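Local coordinates for FMN-binding protein (Syntrophomonas wolfei subsp. wolfei, PDB 3IN6), which binds flavin mononucleotide and is probably a dimeric flavoprotein of the split-barrel type, its enzymatic activity not established, at residues N29-L35 / I46-L52; G78-V84 / I96-L102. One frame throughout, in Å; residues are numbered along the deposited sequence.

Contact 1: N29-L35 / I46-L52; sequences NYISTTL and IAVISVL. With FMN (flavin mononucleotide), chain C.
One wall of the FMN pocket grows out of the hairpin of strands 33-38 and 44-48, where Leu35 and Ala47 form a hydrogen-bonded antiparallel pair, with Leu35 N 2.9 Å from Ala47 O and a longer bond returning from Ala47 N to Leu35 O. Past the non-hydrogen-bonded pair Thr34-Val48, Ile49 N reaches Thr33 O at 3.0 Å. Val48 holds CG1 anti to its backbone N (chi1 177°), which brings this methyl to 3.4 Å from Ile31 O and also against C7 of the flavin. Such a hairpin edge lining a flavin is consistent with the FMN-binding split barrel. Val48 O accepts a hydrogen bond from the ribityl O2' at 2.6 Å, after which the chain turns and offers its amides to the isoalloxazine. Ser50 N points almost straight (169°) at FMN N5, 3.0 Å away. Val51 N lies 2.7 Å from FMN O4. Ile49 reaches the pyrimidine end with CD1 near N1 and C2, while its CG1 packs on Leu35 CB. Farther along, Thr33 CG2 and Leu52 CD1 meet tip to tip. Asn29, just after helix 2-28, has Leu52 O in its amide plane, 2.8 Å from ND2; the same nitrogen also bonds Ile26 O.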
# COMPACT_ATOMS: atom_id res chain seq x y z
N ASN A 29 -11.28 -3.84 -10.85
CA ASN A 29 -11.09 -4.76 -9.71
C ASN A 29 -9.90 -5.72 -9.90
O ASN A 29 -10.04 -6.93 -9.84
CB ASN A 29 -12.39 -5.53 -9.39
CG ASN A 29 -13.49 -4.64 -8.79
OD1 ASN A 29 -14.50 -5.16 -8.33
ND2 ASN A 29 -13.29 -3.33 -8.76
N TYR A 30 -8.72 -5.16 -10.15
CA TYR A 30 -7.53 -6.00 -10.29
C TYR A 30 -7.13 -6.58 -8.93
O TYR A 30 -7.36 -5.96 -7.88
CB TYR A 30 -6.35 -5.20 -10.86
CG TYR A 30 -6.50 -4.82 -12.32
CD1 TYR A 30 -6.23 -5.74 -13.32
CD2 TYR A 30 -6.86 -3.54 -12.69
CE1 TYR A 30 -6.36 -5.38 -14.66
CE2 TYR A 30 -6.99 -3.18 -14.01
CZ TYR A 30 -6.73 -4.10 -14.99
OH TYR A 30 -6.87 -3.75 -16.30
N ILE A 31 -6.55 -7.77 -8.96
CA ILE A 31 -6.04 -8.43 -7.76
C ILE A 31 -5.04 -7.49 -7.09
O ILE A 31 -5.05 -7.30 -5.87
CB ILE A 31 -5.32 -9.76 -8.10
CG1 ILE A 31 -6.27 -10.76 -8.74
CG2 ILE A 31 -4.73 -10.40 -6.86
CD1 ILE A 31 -5.59 -12.07 -9.18
N SER A 32 -4.23 -6.84 -7.93
CA SER A 32 -3.18 -5.95 -7.46
C SER A 32 -3.73 -4.57 -7.09
O SER A 32 -3.33 -3.55 -7.66
CB SER A 32 -2.12 -5.82 -8.55
OG SER A 32 -2.62 -5.02 -9.59
N THR A 33 -4.67 -4.56 -6.15
CA THR A 33 -5.28 -3.36 -5.62
C THR A 33 -5.21 -3.43 -4.09
O THR A 33 -5.55 -4.46 -3.51
CB THR A 33 -6.76 -3.29 -6.03
OG1 THR A 33 -6.87 -3.35 -7.46
CG2 THR A 33 -7.40 -2.01 -5.53
N THR A 34 -4.80 -2.33 -3.44
CA THR A 34 -4.66 -2.32 -1.99
C THR A 34 -5.25 -1.08 -1.34
O THR A 34 -5.48 -0.06 -2.01
CB THR A 34 -3.15 -2.33 -1.55
OG1 THR A 34 -2.52 -1.09 -1.93
CG2 THR A 34 -2.41 -3.53 -2.13
N LEU A 35 -5.48 -1.19 -0.02
CA LEU A 35 -5.99 -0.08 0.81
C LEU A 35 -5.06 0.03 2.03
O LEU A 35 -4.93 -0.92 2.82
CB LEU A 35 -7.45 -0.32 1.24
CG LEU A 35 -8.05 0.68 2.27
CD1 LEU A 35 -7.98 2.10 1.72
CD2 LEU A 35 -9.52 0.32 2.64
N ILE A 46 -1.65 -2.20 5.58
CA ILE A 46 -1.99 -2.33 4.18
C ILE A 46 -2.61 -3.73 3.96
O ILE A 46 -2.19 -4.72 4.58
CB ILE A 46 -0.79 -2.12 3.27
CG1 ILE A 46 -1.25 -2.14 1.80
CG2 ILE A 46 0.31 -3.14 3.57
CD1 ILE A 46 -0.20 -1.76 0.82
N ALA A 47 -3.62 -3.79 3.11
CA ALA A 47 -4.31 -5.04 2.83
C ALA A 47 -4.78 -5.05 1.38
O ALA A 47 -5.05 -3.98 0.80
CB ALA A 47 -5.52 -5.20 3.78
N VAL A 48 -4.85 -6.25 0.80
CA VAL A 48 -5.37 -6.41 -0.55
C VAL A 48 -6.90 -6.29 -0.50
O VAL A 48 -7.56 -6.98 0.29
CB VAL A 48 -4.96 -7.76 -1.16
CG1 VAL A 48 -5.57 -7.92 -2.53
CG2 VAL A 48 -3.43 -7.88 -1.22
N ILE A 49 -7.45 -5.39 -1.32
CA ILE A 49 -8.89 -5.09 -1.35
C ILE A 49 -9.33 -4.80 -2.78
O ILE A 49 -9.02 -3.72 -3.30
CB ILE A 49 -9.20 -3.82 -0.49
CG1 ILE A 49 -8.72 -4.01 0.95
CG2 ILE A 49 -10.69 -3.50 -0.51
CD1 ILE A 49 -9.28 -5.26 1.68
N SER A 50 -10.03 -5.74 -3.41
CA SER A 50 -10.47 -5.53 -4.79
C SER A 50 -12.01 -5.52 -5.06
O SER A 50 -12.40 -5.23 -6.20
CB SER A 50 -9.80 -6.54 -5.72
OG SER A 50 -10.30 -7.85 -5.51
N VAL A 51 -12.88 -5.84 -4.09
CA VAL A 51 -14.33 -5.77 -4.36
C VAL A 51 -14.77 -4.31 -4.20
O VAL A 51 -15.34 -3.91 -3.17
CB VAL A 51 -15.16 -6.71 -3.48
CG1 VAL A 51 -16.64 -6.65 -3.89
CG2 VAL A 51 -14.66 -8.13 -3.61
N LEU A 52 -14.50 -3.53 -5.25
CA LEU A 52 -14.70 -2.06 -5.23
C LEU A 52 -15.44 -1.49 -6.41
O LEU A 52 -15.47 -2.07 -7.50
CB LEU A 52 -13.34 -1.36 -5.29
CG LEU A 52 -12.25 -1.58 -4.26
CD1 LEU A 52 -11.06 -0.74 -4.69
CD2 LEU A 52 -12.74 -1.19 -2.86
N1 FMN C . -11.22 -8.35 1.85
C2 FMN C . -12.26 -7.44 1.94
O2 FMN C . -12.81 -7.22 3.02
N3 FMN C . -12.69 -6.78 0.79
C4 FMN C . -12.09 -7.02 -0.44
O4 FMN C . -12.51 -6.41 -1.44
C4A FMN C . -11.05 -7.95 -0.52
N5 FMN C . -10.43 -8.23 -1.74
C5A FMN C . -9.39 -9.15 -1.83
C6 FMN C . -8.79 -9.39 -3.07
C7 FMN C . -7.74 -10.31 -3.18
C7M FMN C . -7.12 -10.55 -4.52
C8 FMN C . -7.28 -10.99 -2.04
C8M FMN C . -6.15 -11.98 -2.13
C9 FMN C . -7.88 -10.74 -0.80
C9A FMN C . -8.95 -9.82 -0.68
N10 FMN C . -9.56 -9.54 0.55
C10 FMN C . -10.61 -8.62 0.63
C1' FMN C . -9.13 -10.25 1.81
C2' FMN C . -8.19 -9.42 2.68
O2' FMN C . -7.07 -8.98 1.93
C3' FMN C . -7.76 -10.25 3.89
O3' FMN C . -8.87 -10.40 4.75
C4' FMN C . -6.57 -9.66 4.67
O4' FMN C . -6.09 -10.61 5.59
C5' FMN C . -6.95 -8.41 5.44
O5' FMN C . -5.80 -7.88 6.06
P FMN C . -5.88 -7.03 7.43
O1P FMN C . -6.23 -7.91 8.60
O2P FMN C . -6.91 -5.91 7.35
O3P FMN C . -4.48 -6.54 7.62

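Contact 2: G78-V84 / I96-L102; sequences GKGVFMV and IRVYVEL. With FMN (flavin mononucleotide), chain E.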
# COMPACT_ATOMS: atom_id res chain seq x y z
N GLY A 78 -10.44 6.89 10.19
CA GLY A 78 -11.20 7.23 9.00
C GLY A 78 -10.41 7.52 7.73
O GLY A 78 -11.02 7.74 6.68
N LYS A 79 -9.08 7.48 7.79
CA LYS A 79 -8.27 7.84 6.63
C LYS A 79 -7.60 6.67 5.94
O LYS A 79 -7.22 5.71 6.56
CB LYS A 79 -7.27 8.93 6.98
CG LYS A 79 -7.97 10.20 7.52
CD LYS A 79 -7.15 11.47 7.32
CE LYS A 79 -7.72 12.62 8.17
NZ LYS A 79 -6.87 13.84 8.08
N GLY A 80 -7.46 6.77 4.63
CA GLY A 80 -6.83 5.69 3.86
C GLY A 80 -6.41 6.09 2.47
O GLY A 80 -6.63 7.22 2.02
N VAL A 81 -5.75 5.16 1.79
CA VAL A 81 -5.38 5.39 0.41
C VAL A 81 -5.40 4.09 -0.37
O VAL A 81 -4.77 3.11 0.02
CB VAL A 81 -3.98 6.07 0.25
CG1 VAL A 81 -2.83 5.24 0.91
CG2 VAL A 81 -3.70 6.31 -1.24
N PHE A 82 -6.16 4.08 -1.46
CA PHE A 82 -6.20 2.95 -2.34
C PHE A 82 -5.12 3.13 -3.35
O PHE A 82 -4.78 4.26 -3.74
CB PHE A 82 -7.51 2.87 -3.13
CG PHE A 82 -8.68 2.39 -2.35
CD1 PHE A 82 -8.90 1.02 -2.19
CD2 PHE A 82 -9.58 3.28 -1.81
CE1 PHE A 82 -10.00 0.57 -1.49
CE2 PHE A 82 -10.69 2.83 -1.12
CZ PHE A 82 -10.90 1.47 -0.97
N MSE A 83 -4.56 2.01 -3.78
CA MSE A 83 -3.61 2.03 -4.85
C MSE A 83 -3.87 0.85 -5.74
O MSE A 83 -4.08 -0.26 -5.25
CB MSE A 83 -2.15 1.97 -4.40
CG MSE A 83 -1.18 1.88 -5.64
SE MSE A 83 0.71 1.94 -5.33
CE MSE A 83 1.07 3.82 -5.40
N VAL A 84 -3.87 1.10 -7.04
CA VAL A 84 -3.92 0.03 -8.05
C VAL A 84 -2.58 0.17 -8.74
O VAL A 84 -2.15 1.31 -9.02
CB VAL A 84 -5.02 0.23 -9.09
CG1 VAL A 84 -4.88 -0.82 -10.24
CG2 VAL A 84 -6.38 0.17 -8.45
N ILE A 96 -2.65 3.93 -10.14
CA ILE A 96 -3.21 5.18 -9.62
C ILE A 96 -3.23 5.11 -8.11
O ILE A 96 -3.19 4.00 -7.53
CB ILE A 96 -4.67 5.35 -10.13
CG1 ILE A 96 -5.22 6.78 -9.93
CG2 ILE A 96 -5.60 4.27 -9.48
CD1 ILE A 96 -4.59 7.86 -10.82
N ARG A 97 -3.29 6.28 -7.47
CA ARG A 97 -3.43 6.37 -6.03
C ARG A 97 -4.65 7.21 -5.77
O ARG A 97 -4.74 8.34 -6.27
CB ARG A 97 -2.22 7.02 -5.38
CG ARG A 97 -1.03 6.13 -5.30
CD ARG A 97 0.17 6.84 -4.67
NE ARG A 97 0.64 7.98 -5.44
CZ ARG A 97 1.68 8.73 -5.10
NH1 ARG A 97 2.38 8.48 -3.99
NH2 ARG A 97 2.04 9.76 -5.86
N VAL A 98 -5.59 6.65 -5.01
CA VAL A 98 -6.79 7.36 -4.65
C VAL A 98 -6.89 7.49 -3.13
O VAL A 98 -7.07 6.50 -2.42
CB VAL A 98 -8.04 6.63 -5.17
CG1 VAL A 98 -9.26 7.45 -4.93
CG2 VAL A 98 -7.92 6.28 -6.69
N TYR A 99 -6.80 8.73 -2.64
CA TYR A 99 -6.86 9.04 -1.21
C TYR A 99 -8.28 9.27 -0.76
O TYR A 99 -9.02 10.05 -1.37
CB TYR A 99 -6.01 10.27 -0.90
CG TYR A 99 -4.56 10.09 -1.26
CD1 TYR A 99 -4.14 10.21 -2.57
CD2 TYR A 99 -3.61 9.81 -0.29
CE1 TYR A 99 -2.84 10.06 -2.91
CE2 TYR A 99 -2.29 9.63 -0.64
CZ TYR A 99 -1.91 9.78 -1.95
OH TYR A 99 -0.60 9.61 -2.33
N VAL A 100 -8.64 8.65 0.36
CA VAL A 100 -10.01 8.63 0.80
C VAL A 100 -10.23 8.89 2.30
O VAL A 100 -9.32 8.81 3.11
CB VAL A 100 -10.61 7.23 0.50
CG1 VAL A 100 -10.66 6.94 -1.02
CG2 VAL A 100 -9.81 6.13 1.24
N GLU A 101 -11.47 9.16 2.63
CA GLU A 101 -11.92 9.27 4.01
C GLU A 101 -13.22 8.50 4.14
O GLU A 101 -14.09 8.63 3.29
CB GLU A 101 -12.14 10.72 4.41
CG GLU A 101 -10.88 11.52 4.42
CD GLU A 101 -11.10 12.96 4.91
OE1 GLU A 101 -12.27 13.36 5.13
OE2 GLU A 101 -10.08 13.67 5.07
N LEU A 102 -13.36 7.70 5.20
CA LEU A 102 -14.58 6.93 5.40
C LEU A 102 -15.77 7.84 5.68
O LEU A 102 -15.74 8.62 6.61
CB LEU A 102 -14.42 5.96 6.55
CG LEU A 102 -15.56 4.94 6.74
CD1 LEU A 102 -15.63 3.96 5.56
CD2 LEU A 102 -15.33 4.20 8.03
N1 FMN E . 11.76 6.37 -4.94
C2 FMN E . 12.65 6.25 -3.90
O2 FMN E . 12.91 7.23 -3.21
N3 FMN E . 13.23 5.01 -3.64
C4 FMN E . 12.93 3.91 -4.42
O4 FMN E . 13.45 2.82 -4.20
C4A FMN E . 12.03 4.04 -5.48
N5 FMN E . 11.73 2.95 -6.27
C5A FMN E . 10.84 3.09 -7.32
C6 FMN E . 10.56 1.97 -8.10
C7 FMN E . 9.67 2.06 -9.16
C7M FMN E . 9.37 0.84 -9.98
C8 FMN E . 9.06 3.29 -9.44
C8M FMN E . 8.09 3.40 -10.58
C9 FMN E . 9.33 4.41 -8.66
C9A FMN E . 10.24 4.32 -7.59
N10 FMN E . 10.54 5.43 -6.77
C10 FMN E . 11.45 5.28 -5.74
C1' FMN E . 9.95 6.80 -7.01
C2' FMN E . 8.81 7.15 -6.06
O2' FMN E . 7.81 6.17 -6.13
C3' FMN E . 8.25 8.53 -6.42
O3' FMN E . 9.23 9.49 -6.05
C4' FMN E . 6.89 8.82 -5.77
O4' FMN E . 6.25 9.93 -6.38
C5' FMN E . 7.04 9.13 -4.30
O5' FMN E . 5.77 9.32 -3.73
P FMN E . 5.55 10.32 -2.49
O1P FMN E . 6.36 9.85 -1.31
O2P FMN E . 4.08 10.29 -2.15
O3P FMN E . 5.93 11.75 -2.86
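Val81 and Tyr99 stand side by side on one face of the antiparallel pair, and the valine sets CG2 over the middle of the tyrosine ring, 3.7 Å from its centroid and 14° off the normal, a CH-pi contact. With CG1 between backbone N and carbonyl carbon (chi1 58°), CG2 stands anti to the backbone N and is the branch turned over the ring. Tyr99 OH lies above one face of the Arg97 guanidinium, offset toward its rim, and bonds Asn45 OD1 of the second subunit. Arg97 presents its edge to the FMN phosphate, with NH1 3.1 Å from O2P, while NH2 is held by Pro142 O. A leucine in place of Tyr99 would probably leave Val81 CG2 without its ring and that Asn45 without its hydroxyl partner. Lys79 runs alongside Glu101, but NZ, 4.4 Å from OE2, is too far for a salt bridge; it forms one with Glu43 of the second subunit and a hydrogen bond to Asn41 O there. On the other face Phe82 crosses Val100 at about a right angle, its ring edge at CD2 3.9 Å from Val100 CG1. Strands 33-38 and 131-141 flank the pair, Phe135 meets Phe82 edge-to-face, and helix 2-28 packs on Val84 and Ile96.

In the fold
Helix 2-28 leads directly into contact 1, which closes the first hairpin, with ten residues, half of them strand, between its segments. The chain then forms strands 52-55 and 59-64 and helix 68-77 before contact 2 closes a second hairpin, strands 79-87 and 92-106. The two are in series, neither nested nor crossing, yet they meet edge to edge within one antiparallel sheet: strand 33-38 neighbours strand 79-87, with a probable hydrogen bond from Thr34 N to Met83 O and Leu52 CD2 packed on Phe82 CE1. Both also face the second subunit. Contact 1 lines one FMN and contact 2 gives Arg97 to the other, so each flavin site is completed across the dimer interface.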